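Local coordinates for protein angel homolog 2 (Homo sapiens, PDB 6RW0) that hydrolyses 2',3'-cyclic phosphates as a member of the CCR4 family of deadenylases and probably binds the 3' untranslated regions of mRNA, at residues Asn58-Asp63 / Ser83-Asn88; Gly133-Gly138 / Asp167-Gly172; Pro280-Asn285 / Ser328-His333; Ser341-Phe344 / Ile349-Val352. All blocks are in the same frame, centred on the assembly; numbering follows the deposited sequence. Where two conformers were deposited one is given.

Overall arrangement
The chain has the layered build of the DNase I-like family, two mixed beta-sheets with helices outside them, and the four contacts follow one another along it without overlap. Contacts 1 and 2 are neighbours, centres about 19 Å apart, and meet where D63 OD2 packs on P136 CB at 3.4 Å; contact 1 lies at the magnesium end of strand 49-58, while contact 2 joins loops at the ends of the two sheets. Contact 3, between centres about 23 Å from contact 2 and 37 Å from contact 1, packs the long loop after strand 253-255 against strand 329-331, beside helix 203-220. Contact 4, about 31 Å from contact 3 between centres, shapes a loop before strand 354-356, on the other side of the chain's centre from contact 2.

Contact 1: residues Asn58-Asp63 / Ser83-Asn88; sequences NILSQD and SFRFPN
The guanidinium of R85 lies with L60 over one face, L60 CD2 standing 4.0 Å above the plane and offset toward the rim, while its edge is lined by three oxygens of 58-63. R85 NH1 reaches I59 O at 3.1 Å, close to both the carbonyl and the guanidinium planes. R85 NH2 takes L60 O at 2.7 Å, the donor sitting 39° above that carbonyl plane, and NH1 adds a weak bond to the same oxygen. On the remaining side Q62 OE1 is gripped side-on by two nitrogens, R85 NE at 3.1 Å and R85 NH2 at 2.8 Å, with amide and guanidinium planes 31° apart. A bend in the arginine at chi3 (-56°) swings the flat head across the turn, and Q62, itself bent at chi2, curls its amide back to meet it. That turn is the link from strand 49-58 to helix 62-67 of the DNase I-like fold: N58 OD1 accepts from L60 N at 3.2 Å in an Asx turn, and S61 then takes the N-cap position, its hydroxyl also bonded to Q107. The site is close to the metal, L60's side chain being about 5 Å from the bound magnesium. A methionine in place of R85 would probably leave the buried carbonyls of I59 and L60, and the OE1 of Q62, without these donors and the turn less firmly tied to helix 82-96. R85 NH1 has a further acceptor in S415 O, and Q62 NE2 is held by L80 O and E66 OE2.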
loop_
_atom_site.group_PDB
_atom_site.type_symbol
_atom_site.label_atom_id
_atom_site.label_comp_id
_atom_site.label_asym_id
_atom_site.label_seq_id
_atom_site.Cartn_x
_atom_site.Cartn_y
_atom_site.Cartn_z
ATOM N N ASN A 58 5.190 5.457 1.706
ATOM C CA ASN A 58 6.426 4.767 1.290
ATOM C C ASN A 58 7.518 5.815 1.559
ATOM O O ASN A 58 7.524 6.806 0.875
ATOM C CB ASN A 58 6.324 4.323 -0.164
ATOM C CG ASN A 58 7.613 3.721 -0.668
ATOM O OD1 ASN A 58 8.671 4.076 -0.213
ATOM N ND2 ASN A 58 7.514 2.823 -1.621
ATOM N N ILE A 59 8.378 5.599 2.551
ATOM C CA ILE A 59 9.322 6.638 3.046
ATOM C C ILE A 59 10.659 6.620 2.309
ATOM O O ILE A 59 11.442 7.496 2.578
ATOM C CB ILE A 59 9.489 6.522 4.575
ATOM C CG1 ILE A 59 10.258 5.269 5.008
ATOM C CG2 ILE A 59 8.135 6.615 5.255
ATOM C CD1 ILE A 59 10.646 5.273 6.462
ATOM N N LEU A 60 10.882 5.663 1.419
ATOM C CA LEU A 60 12.102 5.524 0.620
ATOM C C LEU A 60 13.262 5.028 1.484
ATOM O O LEU A 60 13.805 5.766 2.310
ATOM C CB LEU A 60 12.451 6.793 -0.168
ATOM C CG LEU A 60 13.739 6.750 -1.001
ATOM C CD1 LEU A 60 13.794 5.616 -2.005
ATOM C CD2 LEU A 60 13.899 8.104 -1.701
ATOM N N SER A 61 13.636 3.769 1.294
ATOM C CA SER A 61 14.759 3.187 2.017
ATOM C C SER A 61 16.067 3.787 1.525
ATOM O O SER A 61 16.278 3.926 0.320
ATOM C CB SER A 61 14.738 1.679 1.768
ATOM O OG SER A 61 16.029 1.090 1.808
ATOM N N GLN A 62 16.954 4.147 2.459
ATOM C CA GLN A 62 18.226 4.749 2.057
ATOM C C GLN A 62 19.047 3.809 1.179
ATOM O O GLN A 62 19.666 4.252 0.196
ATOM C CB GLN A 62 19.042 5.164 3.281
ATOM C CG GLN A 62 20.229 6.048 2.928
ATOM C CD GLN A 62 19.796 7.413 2.416
ATOM O OE1 GLN A 62 18.717 7.889 2.742
ATOM N NE2 GLN A 62 20.656 8.059 1.636
ATOM N N ASP A 63 19.099 2.516 1.527
ATOM C CA ASP A 63 19.848 1.567 0.710
ATOM C C ASP A 63 19.292 1.532 -0.708
ATOM O O ASP A 63 20.051 1.487 -1.682
ATOM C CB ASP A 63 19.765 0.151 1.286
ATOM C CG ASP A 63 20.636 -0.069 2.507
ATOM O OD1 ASP A 63 21.376 0.841 2.927
ATOM O OD2 ASP A 63 20.569 -1.191 3.058
ATOM N N SER A 83 20.547 11.391 7.205
ATOM C CA SER A 83 20.579 12.363 8.295
ATOM C C SER A 83 19.727 13.590 7.990
ATOM O O SER A 83 19.303 14.297 8.916
ATOM C CB SER A 83 22.024 12.791 8.554
ATOM O OG SER A 83 22.586 13.392 7.399
ATOM N N PHE A 84 19.503 13.881 6.704
ATOM C CA PHE A 84 18.631 14.961 6.252
ATOM C C PHE A 84 17.179 14.488 6.148
ATOM O O PHE A 84 16.253 15.161 6.619
ATOM C CB PHE A 84 19.119 15.485 4.886
ATOM C CG PHE A 84 18.380 16.704 4.411
ATOM C CD1 PHE A 84 17.185 16.586 3.716
ATOM C CD2 PHE A 84 18.868 17.966 4.680
ATOM C CE1 PHE A 84 16.486 17.707 3.301
ATOM C CE2 PHE A 84 18.175 19.093 4.261
ATOM C CZ PHE A 84 16.976 18.958 3.576
ATOM N N ARG A 85 16.967 13.314 5.561
ATOM C CA ARG A 85 15.612 12.879 5.245
ATOM C C ARG A 85 14.827 12.466 6.482
ATOM O O ARG A 85 13.636 12.774 6.590
ATOM C CB ARG A 85 15.653 11.720 4.247
ATOM C CG ARG A 85 16.290 12.088 2.920
ATOM C CD ARG A 85 15.964 11.078 1.827
ATOM N NE ARG A 85 16.329 9.697 2.142
ATOM C CZ ARG A 85 15.473 8.686 2.305
ATOM N NH1 ARG A 85 14.160 8.858 2.228
ATOM N NH2 ARG A 85 15.941 7.475 2.562
ATOM N N PHE A 86 15.439 11.712 7.392
ATOM C CA PHE A 86 14.658 11.184 8.506
ATOM C C PHE A 86 14.042 12.285 9.361
ATOM O O PHE A 86 12.853 12.180 9.707
ATOM C CB PHE A 86 15.469 10.207 9.352
ATOM C CG PHE A 86 14.727 9.759 10.571
ATOM C CD1 PHE A 86 13.565 9.017 10.448
ATOM C CD2 PHE A 86 15.151 10.128 11.830
ATOM C CE1 PHE A 86 12.856 8.621 11.579
ATOM C CE2 PHE A 86 14.446 9.734 12.952
ATOM C CZ PHE A 86 13.300 8.984 12.821
ATOM N N PRO A 87 14.758 13.348 9.740
ATOM C CA PRO A 87 14.077 14.411 10.498
ATOM C C PRO A 87 12.872 14.990 9.781
ATOM O O PRO A 87 11.873 15.322 10.431
ATOM C CB PRO A 87 15.184 15.447 10.734
ATOM C CG PRO A 87 16.449 14.658 10.684
ATOM C CD PRO A 87 16.213 13.574 9.653
ATOM N N ASN A 88 12.937 15.130 8.455
ATOM C CA ASN A 88 11.785 15.624 7.707
ATOM C C ASN A 88 10.623 14.636 7.748
ATOM O O ASN A 88 9.467 15.035 7.931
ATOM C CB ASN A 88 12.186 15.873 6.257
ATOM C CG ASN A 88 12.748 17.256 6.028
ATOM O OD1 ASN A 88 12.709 18.122 6.906
ATOM N ND2 ASN A 88 13.260 17.478 4.829
#

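Contact 2: residues Gly133-Gly138 / Asp167-Gly172; sequences GRKPDG and DRDNVG
K135 sets its CG anti to its own carbonyl carbon (chi1 -59°) and then folds its chain at chi2 (-57°) and again at chi4, which curls the ammonium back toward D169, whose CG is likewise anti to the carbonyl carbon. The two side chains cross at about a right angle. K135 NZ closes a salt bridge to D169 OD2 at 2.7 Å, using the anti lone pair of that oxygen, the one turned away from OD1. Behind the charges the aliphatic part packs too, K135 CG lying 3.6 Å from D169 CB. D169 OD2 has a second partner: a water 2.6 Å away donates to it and accepts from R134 N at 2.8 Å, which ties the carboxylate to the backbone of the facing loop. This loop joins strands 124-130 and 137-144, antiparallel neighbours at the edge of one sheet of the DNase I-like fold, and D169 stands just ahead of strand 171-179 in the other sheet, so the bridge joins loops at the ends of the two sheets. G133 takes a positive phi (63°) and brings its bare CA to the carboxylate; a CB there would run into D169 OD2. The other oxygen, OD1, is bonded to T132 OG1, and the backbones of D169 and T132 are also hydrogen-bonded, which should help hold the carboxylate facing the lysine. Deeper in, V171 turns its CB toward the other loop's strand, with V171 CG2 4.8 Å from G138 CA. Within 167-172, R168 NH1 makes its own salt bridge to D167 OD1 at 2.8 Å.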
loop_
_atom_site.group_PDB
_atom_site.type_symbol
_atom_site.label_atom_id
_atom_site.label_comp_id
_atom_site.label_asym_id
_atom_site.label_seq_id
_atom_site.Cartn_x
_atom_site.Cartn_y
_atom_site.Cartn_z
ATOM N N GLY A 133 14.903 -12.911 2.212
ATOM C CA GLY A 133 16.121 -12.791 1.395
ATOM C C GLY A 133 17.066 -11.656 1.796
ATOM O O GLY A 133 17.165 -11.274 2.960
ATOM N N ARG A 134 17.787 -11.111 0.805
ATOM C CA ARG A 134 18.845 -10.124 1.054
ATOM C C ARG A 134 18.334 -8.694 1.100
ATOM O O ARG A 134 19.133 -7.749 1.082
ATOM C CB ARG A 134 19.940 -10.238 -0.007
ATOM C CG ARG A 134 20.690 -11.548 0.066
ATOM C CD ARG A 134 21.815 -11.615 -0.941
ATOM N NE ARG A 134 22.514 -12.895 -0.873
ATOM C CZ ARG A 134 23.476 -13.178 -0.002
ATOM N NH1 ARG A 134 23.855 -12.267 0.884
ATOM N NH2 ARG A 134 24.054 -14.372 -0.015
ATOM N N LYS A 135 17.051 -8.521 1.164
ATOM C CA LYS A 135 16.448 -7.218 1.024
ATOM C C LYS A 135 16.516 -6.492 2.362
ATOM O O LYS A 135 16.461 -7.124 3.424
ATOM C CB LYS A 135 15.003 -7.392 0.593
ATOM C CG LYS A 135 14.837 -8.148 -0.723
ATOM C CD LYS A 135 15.593 -7.495 -1.883
ATOM C CE LYS A 135 15.356 -8.259 -3.192
ATOM N NZ LYS A 135 15.824 -9.677 -3.035
ATOM N N PRO A 136 16.695 -5.175 2.339
ATOM C CA PRO A 136 16.961 -4.430 3.575
ATOM C C PRO A 136 15.755 -3.822 4.276
ATOM O O PRO A 136 15.930 -3.240 5.353
ATOM C CB PRO A 136 17.878 -3.301 3.069
ATOM C CG PRO A 136 17.327 -2.988 1.685
ATOM C CD PRO A 136 16.915 -4.349 1.127
ATOM N N ASP A 137 14.558 -3.933 3.707
ATOM C CA ASP A 137 13.457 -3.062 4.071
ATOM C C ASP A 137 12.171 -3.863 4.161
ATOM O O ASP A 137 12.096 -5.019 3.730
ATOM C CB ASP A 137 13.251 -1.952 3.020
ATOM C CG ASP A 137 12.824 -2.506 1.657
ATOM O OD1 ASP A 137 13.578 -3.314 1.092
ATOM O OD2 ASP A 137 11.733 -2.170 1.143
ATOM N N GLY A 138 11.148 -3.221 4.697
ATOM C CA GLY A 138 9.866 -3.871 4.798
ATOM C C GLY A 138 8.736 -2.932 5.138
ATOM O O GLY A 138 8.845 -1.709 5.014
ATOM N N ASP A 167 9.105 -16.321 -6.490
ATOM C CA ASP A 167 10.522 -16.252 -6.172
ATOM C C ASP A 167 10.974 -14.871 -5.710
ATOM O O ASP A 167 12.182 -14.633 -5.610
ATOM C CB ASP A 167 11.364 -16.724 -7.367
ATOM C CG ASP A 167 11.160 -15.880 -8.622
ATOM O OD1 ASP A 167 10.508 -14.825 -8.561
ATOM O OD2 ASP A 167 11.664 -16.290 -9.694
ATOM N N ARG A 168 10.047 -13.972 -5.397
ATOM C CA ARG A 168 10.379 -12.607 -5.010
ATOM C C ARG A 168 10.140 -12.378 -3.518
ATOM O O ARG A 168 9.301 -13.037 -2.893
ATOM C CB ARG A 168 9.558 -11.619 -5.846
ATOM C CG ARG A 168 9.775 -11.751 -7.367
ATOM C CD ARG A 168 11.229 -11.599 -7.719
ATOM N NE ARG A 168 11.503 -10.867 -8.957
ATOM C CZ ARG A 168 11.428 -11.400 -10.174
ATOM N NH1 ARG A 168 11.055 -12.664 -10.324
ATOM N NH2 ARG A 168 11.729 -10.675 -11.244
ATOM N N ASP A 169 10.875 -11.413 -2.956
ATOM C CA ASP A 169 10.989 -11.249 -1.505
ATOM C C ASP A 169 9.954 -10.325 -0.873
ATOM O O ASP A 169 10.033 -10.060 0.339
ATOM C CB ASP A 169 12.408 -10.811 -1.155
ATOM C CG ASP A 169 13.409 -11.934 -1.348
ATOM O OD1 ASP A 169 13.160 -13.060 -0.835
ATOM O OD2 ASP A 169 14.422 -11.699 -2.046
ATOM N N ASN A 170 8.937 -9.915 -1.609
ATOM C CA ASN A 170 7.976 -8.964 -1.076
ATOM C C ASN A 170 7.131 -9.579 0.036
ATOM O O ASN A 170 6.991 -10.808 0.162
ATOM C CB ASN A 170 7.096 -8.451 -2.205
ATOM C CG ASN A 170 7.903 -7.859 -3.325
ATOM O OD1 ASN A 170 8.258 -8.556 -4.283
ATOM N ND2 ASN A 170 8.259 -6.579 -3.190
ATOM N N VAL A 171 6.549 -8.689 0.839
ATOM C CA VAL A 171 5.795 -9.078 2.019
ATOM C C VAL A 171 4.557 -8.205 2.206
ATOM O O VAL A 171 4.375 -7.168 1.564
ATOM C CB VAL A 171 6.649 -9.025 3.307
ATOM C CG1 VAL A 171 7.809 -10.011 3.261
ATOM C CG2 VAL A 171 7.171 -7.600 3.559
ATOM N N GLY A 172 3.716 -8.660 3.137
ATOM C CA GLY A 172 2.605 -7.877 3.637
ATOM C C GLY A 172 2.463 -8.090 5.131
ATOM O O GLY A 172 3.141 -8.934 5.726
HETATM O O HOH W 1 17.059 -11.800 -1.843
#

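Contact 3: residues Pro280-Asn285 / Ser328-His333; sequences PIWPPN and SNLQHH
L330 belongs to strand 329-331, which pairs antiparallel with strand 253-255 in a small separate two-stranded sheet, and its side chain runs from there into an apolar patch made by I281 and W282. The CB points toward 280-285 and delivers the branch. L330 CG comes first, 4.1 Å from I281 CD1. L330 CD1 then meets I281 CD1, methyl to methyl, at 4.0 Å, the two side chains crossing at about a right angle. The other methyl, CD2, goes to the tryptophan, which approaches from the opposite direction and offers the far end of its six-membered ring. The chi1 of W282, 62°, sets CG between the backbone N and the carbonyl carbon, and this lifts the indole off the loop into the path of the leucine. Its NE1 is turned elsewhere and bonds I288 O. Helix 203-220 completes the patch, with T208 touched by both I281 and W282, L207 by I281 and A211 by W282. All three residues are buried, and apolar side chains alone pack the loop between strands 253-255 and 329-331 against strand 329-331. The tightest of these approaches is L330 CD2 to W282 CH2 at 3.6 Å, with W282 CZ3 next at 4.0 Å.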
loop_
_atom_site.group_PDB
_atom_site.type_symbol
_atom_site.label_atom_id
_atom_site.label_comp_id
_atom_site.label_asym_id
_atom_site.label_seq_id
_atom_site.Cartn_x
_atom_site.Cartn_y
_atom_site.Cartn_z
ATOM N N PRO A 280 -5.188 -21.530 -14.233
ATOM C CA PRO A 280 -5.170 -20.408 -13.297
ATOM C C PRO A 280 -3.800 -19.725 -13.287
ATOM O O PRO A 280 -2.798 -20.239 -13.810
ATOM C CB PRO A 280 -5.433 -21.086 -11.950
ATOM C CG PRO A 280 -4.697 -22.378 -12.089
ATOM C CD PRO A 280 -4.961 -22.811 -13.532
ATOM N N ILE A 281 -3.767 -18.564 -12.637
ATOM C CA ILE A 281 -2.560 -17.745 -12.632
ATOM C C ILE A 281 -1.452 -18.433 -11.851
ATOM O O ILE A 281 -0.278 -18.381 -12.237
ATOM C CB ILE A 281 -2.872 -16.352 -12.066
ATOM C CG1 ILE A 281 -3.851 -15.607 -12.981
ATOM C CG2 ILE A 281 -1.584 -15.549 -11.864
ATOM C CD1 ILE A 281 -4.344 -14.274 -12.404
ATOM N N TRP A 282 -1.811 -19.044 -10.733
ATOM C CA TRP A 282 -0.865 -19.660 -9.776
ATOM C C TRP A 282 -1.224 -21.127 -9.575
ATOM O O TRP A 282 -2.356 -21.484 -9.819
ATOM C CB TRP A 282 -0.883 -18.861 -8.462
ATOM C CG TRP A 282 -2.203 -18.845 -7.760
ATOM C CD1 TRP A 282 -2.770 -19.848 -7.035
ATOM C CD2 TRP A 282 -3.126 -17.753 -7.717
ATOM N NE1 TRP A 282 -3.982 -19.454 -6.553
ATOM C CE2 TRP A 282 -4.233 -18.179 -6.958
ATOM C CE3 TRP A 282 -3.124 -16.465 -8.247
ATOM C CZ2 TRP A 282 -5.317 -17.353 -6.713
ATOM C CZ3 TRP A 282 -4.200 -15.651 -8.005
ATOM C CH2 TRP A 282 -5.282 -16.096 -7.255
ATOM N N PRO A 283 -0.279 -21.984 -9.177
ATOM C CA PRO A 283 -0.571 -23.394 -9.055
ATOM C C PRO A 283 -1.403 -23.810 -7.831
ATOM O O PRO A 283 -1.471 -23.103 -6.901
ATOM C CB PRO A 283 0.818 -24.036 -9.025
ATOM C CG PRO A 283 1.680 -23.000 -8.395
ATOM C CD PRO A 283 1.142 -21.705 -8.953
ATOM N N PRO A 284 -1.985 -25.024 -7.834
ATOM C CA PRO A 284 -2.778 -25.504 -6.712
ATOM C C PRO A 284 -2.033 -25.636 -5.380
ATOM O O PRO A 284 -2.658 -25.516 -4.385
ATOM C CB PRO A 284 -3.271 -26.902 -7.106
ATOM C CG PRO A 284 -2.796 -27.149 -8.498
ATOM C CD PRO A 284 -2.006 -25.954 -8.964
ATOM N N ASN A 285 -0.705 -25.783 -5.376
ATOM C CA ASN A 285 0.067 -25.922 -4.118
ATOM C C ASN A 285 0.162 -24.591 -3.347
ATOM O O ASN A 285 0.661 -24.634 -2.269
ATOM C CB ASN A 285 1.386 -26.679 -4.286
ATOM C CG ASN A 285 2.421 -25.991 -5.133
ATOM O OD1 ASN A 285 2.079 -25.352 -6.102
ATOM N ND2 ASN A 285 3.677 -26.182 -4.788
ATOM N N SER A 328 -11.210 -18.188 -16.591
ATOM C CA SER A 328 -10.181 -17.158 -16.447
ATOM C C SER A 328 -10.716 -15.935 -15.715
ATOM O O SER A 328 -10.637 -14.804 -16.200
ATOM C CB SER A 328 -9.630 -16.780 -17.814
ATOM O OG SER A 328 -10.668 -16.306 -18.651
ATOM N N ASN A 329 -11.276 -16.172 -14.533
ATOM C CA ASN A 329 -11.832 -15.109 -13.713
ATOM C C ASN A 329 -11.302 -15.222 -12.298
ATOM O O ASN A 329 -11.239 -16.320 -11.735
ATOM C CB ASN A 329 -13.352 -15.171 -13.696
ATOM C CG ASN A 329 -13.940 -14.919 -15.051
ATOM O OD1 ASN A 329 -14.071 -13.773 -15.474
ATOM N ND2 ASN A 329 -14.271 -15.989 -15.762
ATOM N N LEU A 330 -10.890 -14.088 -11.754
ATOM C CA LEU A 330 -10.549 -13.964 -10.353
ATOM C C LEU A 330 -11.665 -13.194 -9.668
ATOM O O LEU A 330 -12.284 -12.310 -10.265
ATOM C CB LEU A 330 -9.277 -13.150 -10.169
ATOM C CG LEU A 330 -7.904 -13.782 -10.345
ATOM C CD1 LEU A 330 -6.907 -12.754 -9.778
ATOM C CD2 LEU A 330 -7.827 -15.112 -9.659
ATOM N N GLN A 331 -11.919 -13.529 -8.408
ATOM C CA GLN A 331 -12.892 -12.810 -7.604
ATOM C C GLN A 331 -12.320 -12.616 -6.206
ATOM O O GLN A 331 -11.399 -13.324 -5.795
ATOM C CB GLN A 331 -14.219 -13.581 -7.514
ATOM C CG GLN A 331 -14.949 -13.771 -8.852
ATOM C CD GLN A 331 -14.479 -14.978 -9.682
ATOM O OE1 GLN A 331 -14.612 -14.977 -10.907
ATOM N NE2 GLN A 331 -13.966 -16.013 -9.022
ATOM N N HIS A 332 -12.858 -11.634 -5.482
ATOM C CA HIS A 332 -12.700 -11.560 -4.035
ATOM C C HIS A 332 -14.059 -11.188 -3.458
ATOM O O HIS A 332 -14.966 -10.764 -4.185
ATOM C CB HIS A 332 -11.565 -10.634 -3.572
ATOM C CG HIS A 332 -11.827 -9.184 -3.796
ATOM N ND1 HIS A 332 -12.837 -8.497 -3.156
ATOM C CD2 HIS A 332 -11.190 -8.281 -4.574
ATOM C CE1 HIS A 332 -12.818 -7.233 -3.545
ATOM N NE2 HIS A 332 -11.832 -7.079 -4.409
ATOM N N HIS A 333 -14.209 -11.359 -2.141
ATOM C CA HIS A 333 -15.504 -11.205 -1.492
ATOM C C HIS A 333 -15.650 -9.904 -0.716
ATOM O O HIS A 333 -16.601 -9.769 0.068
ATOM C CB HIS A 333 -15.757 -12.376 -0.542
ATOM C CG HIS A 333 -15.836 -13.701 -1.225
ATOM N ND1 HIS A 333 -16.632 -13.919 -2.325
ATOM C CD2 HIS A 333 -15.227 -14.880 -0.955
ATOM C CE1 HIS A 333 -16.519 -15.182 -2.702
ATOM N NE2 HIS A 333 -15.670 -15.783 -1.891
#

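Contact 4: residues Ser341-Phe344 / Ile349-Val352; sequences SHYF and IPEV
H342 O is gripped by E351 N at 2.9 Å, by a water that donates to it, and more loosely by the CA-H of P350. The E351 N-H rises well above the carbonyl plane, 53° out of it. That same water also donates to E351 O, so the two backbones share it. A second backbone bond, F344 N to I349 O at 2.9 Å, is nearly straight (169°). E351 sends its extended chain across to 341-344: with CG anti to the carbonyl carbon, E351 CG lies over one face of the F344 ring, 4.1 Å from its centroid, a CH-pi contact. Further out, E351 OE1 takes a weak bond from H342 N at 2.9 Å and a water that also reaches H342 ND1. OE2 accepts from two more waters, bound to S341 N and Y343 O. With an alanine in place of E351, those waters and H342 N are likely to lose their carboxylate mate, and F344 the CH group over its ring. Y343 CD1, meanwhile, lies 4.2 Å from P350 CB. Away from the loop, H342 NE2 bonds the hydroxyl of Y246. The pair Y343 and P350, CA atoms 4.3 Å apart, is a single non-hydrogen-bonded antiparallel bridge, flanked by the two backbone bonds, that pinches off a tight turn within the connection between strands 336-338 and 354-356, a hairpin-like closure.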
loop_
_atom_site.group_PDB
_atom_site.type_symbol
_atom_site.label_atom_id
_atom_site.label_comp_id
_atom_site.label_asym_id
_atom_site.label_seq_id
_atom_site.Cartn_x
_atom_site.Cartn_y
_atom_site.Cartn_z
ATOM N N SER A 341 -9.756 9.600 -5.690
ATOM C CA SER A 341 -10.447 9.417 -6.959
ATOM C C SER A 341 -9.524 9.489 -8.172
ATOM O O SER A 341 -9.969 9.183 -9.285
ATOM C CB SER A 341 -11.572 10.448 -7.096
ATOM O OG SER A 341 -11.026 11.740 -7.230
ATOM N N HIS A 342 -8.258 9.864 -7.991
ATOM C CA HIS A 342 -7.168 9.698 -8.945
ATOM C C HIS A 342 -7.099 10.778 -10.021
ATOM O O HIS A 342 -6.103 10.831 -10.740
ATOM C CB HIS A 342 -7.142 8.302 -9.605
ATOM C CG HIS A 342 -7.348 7.192 -8.626
ATOM N ND1 HIS A 342 -6.560 7.043 -7.507
ATOM C CD2 HIS A 342 -8.270 6.204 -8.573
ATOM C CE1 HIS A 342 -6.983 6.001 -6.814
ATOM N NE2 HIS A 342 -8.030 5.486 -7.430
ATOM N N TYR A 343 -8.095 11.651 -10.144
ATOM C CA TYR A 343 -8.096 12.716 -11.140
ATOM C C TYR A 343 -8.694 13.950 -10.487
ATOM O O TYR A 343 -9.633 13.839 -9.698
ATOM C CB TYR A 343 -8.912 12.309 -12.384
ATOM C CG TYR A 343 -8.430 11.006 -12.987
ATOM C CD1 TYR A 343 -7.369 10.984 -13.879
ATOM C CD2 TYR A 343 -9.006 9.789 -12.625
ATOM C CE1 TYR A 343 -6.903 9.793 -14.410
ATOM C CE2 TYR A 343 -8.540 8.586 -13.155
ATOM C CZ TYR A 343 -7.490 8.599 -14.045
ATOM O OH TYR A 343 -7.015 7.422 -14.581
ATOM N N PHE A 344 -8.152 15.120 -10.798
ATOM C CA PHE A 344 -8.738 16.341 -10.246
ATOM C C PHE A 344 -10.012 16.682 -11.005
ATOM O O PHE A 344 -10.020 16.666 -12.238
ATOM C CB PHE A 344 -7.727 17.482 -10.245
ATOM C CG PHE A 344 -6.603 17.245 -9.277
ATOM C CD1 PHE A 344 -6.732 17.571 -7.937
ATOM C CD2 PHE A 344 -5.442 16.633 -9.697
ATOM C CE1 PHE A 344 -5.699 17.310 -7.044
ATOM C CE2 PHE A 344 -4.410 16.374 -8.813
ATOM C CZ PHE A 344 -4.539 16.711 -7.488
ATOM N N ILE A 349 -6.837 16.236 -14.709
ATOM C CA ILE A 349 -5.407 15.937 -14.598
ATOM C C ILE A 349 -5.204 14.847 -13.550
ATOM O O ILE A 349 -5.847 14.892 -12.488
ATOM C CB ILE A 349 -4.631 17.203 -14.229
ATOM C CG1 ILE A 349 -4.807 18.260 -15.321
ATOM C CG2 ILE A 349 -3.153 16.879 -14.005
ATOM C CD1 ILE A 349 -4.321 19.622 -14.916
ATOM N N PRO A 350 -4.326 13.876 -13.796
ATOM C CA PRO A 350 -4.136 12.796 -12.821
ATOM C C PRO A 350 -3.438 13.247 -11.552
ATOM O O PRO A 350 -2.509 14.064 -11.575
ATOM C CB PRO A 350 -3.255 11.782 -13.565
ATOM C CG PRO A 350 -3.280 12.172 -14.980
ATOM C CD PRO A 350 -3.625 13.617 -15.065
ATOM N N GLU A 351 -3.885 12.664 -10.446
ATOM C CA GLU A 351 -3.133 12.670 -9.208
ATOM C C GLU A 351 -1.924 11.754 -9.336
ATOM O O GLU A 351 -1.985 10.702 -9.984
ATOM C CB GLU A 351 -3.998 12.091 -8.089
ATOM C CG GLU A 351 -5.172 12.950 -7.679
ATOM C CD GLU A 351 -6.126 12.292 -6.689
ATOM O OE1 GLU A 351 -6.047 11.064 -6.454
ATOM O OE2 GLU A 351 -6.995 13.019 -6.163
ATOM N N VAL A 352 -0.825 12.132 -8.681
ATOM C CA VAL A 352 0.342 11.264 -8.576
ATOM C C VAL A 352 0.680 11.083 -7.104
ATOM O O VAL A 352 0.342 11.922 -6.262
ATOM C CB VAL A 352 1.576 11.760 -9.370
ATOM C CG1 VAL A 352 1.219 11.937 -10.835
ATOM C CG2 VAL A 352 2.140 13.035 -8.762
HETATM O O HOH W 2 -9.123 12.247 -4.885
HETATM O O HOH W 3 -4.493 8.774 -6.542
HETATM O O HOH W 4 -3.874 9.001 -11.220
HETATM O O HOH W 5 -8.887 14.886 -6.964
#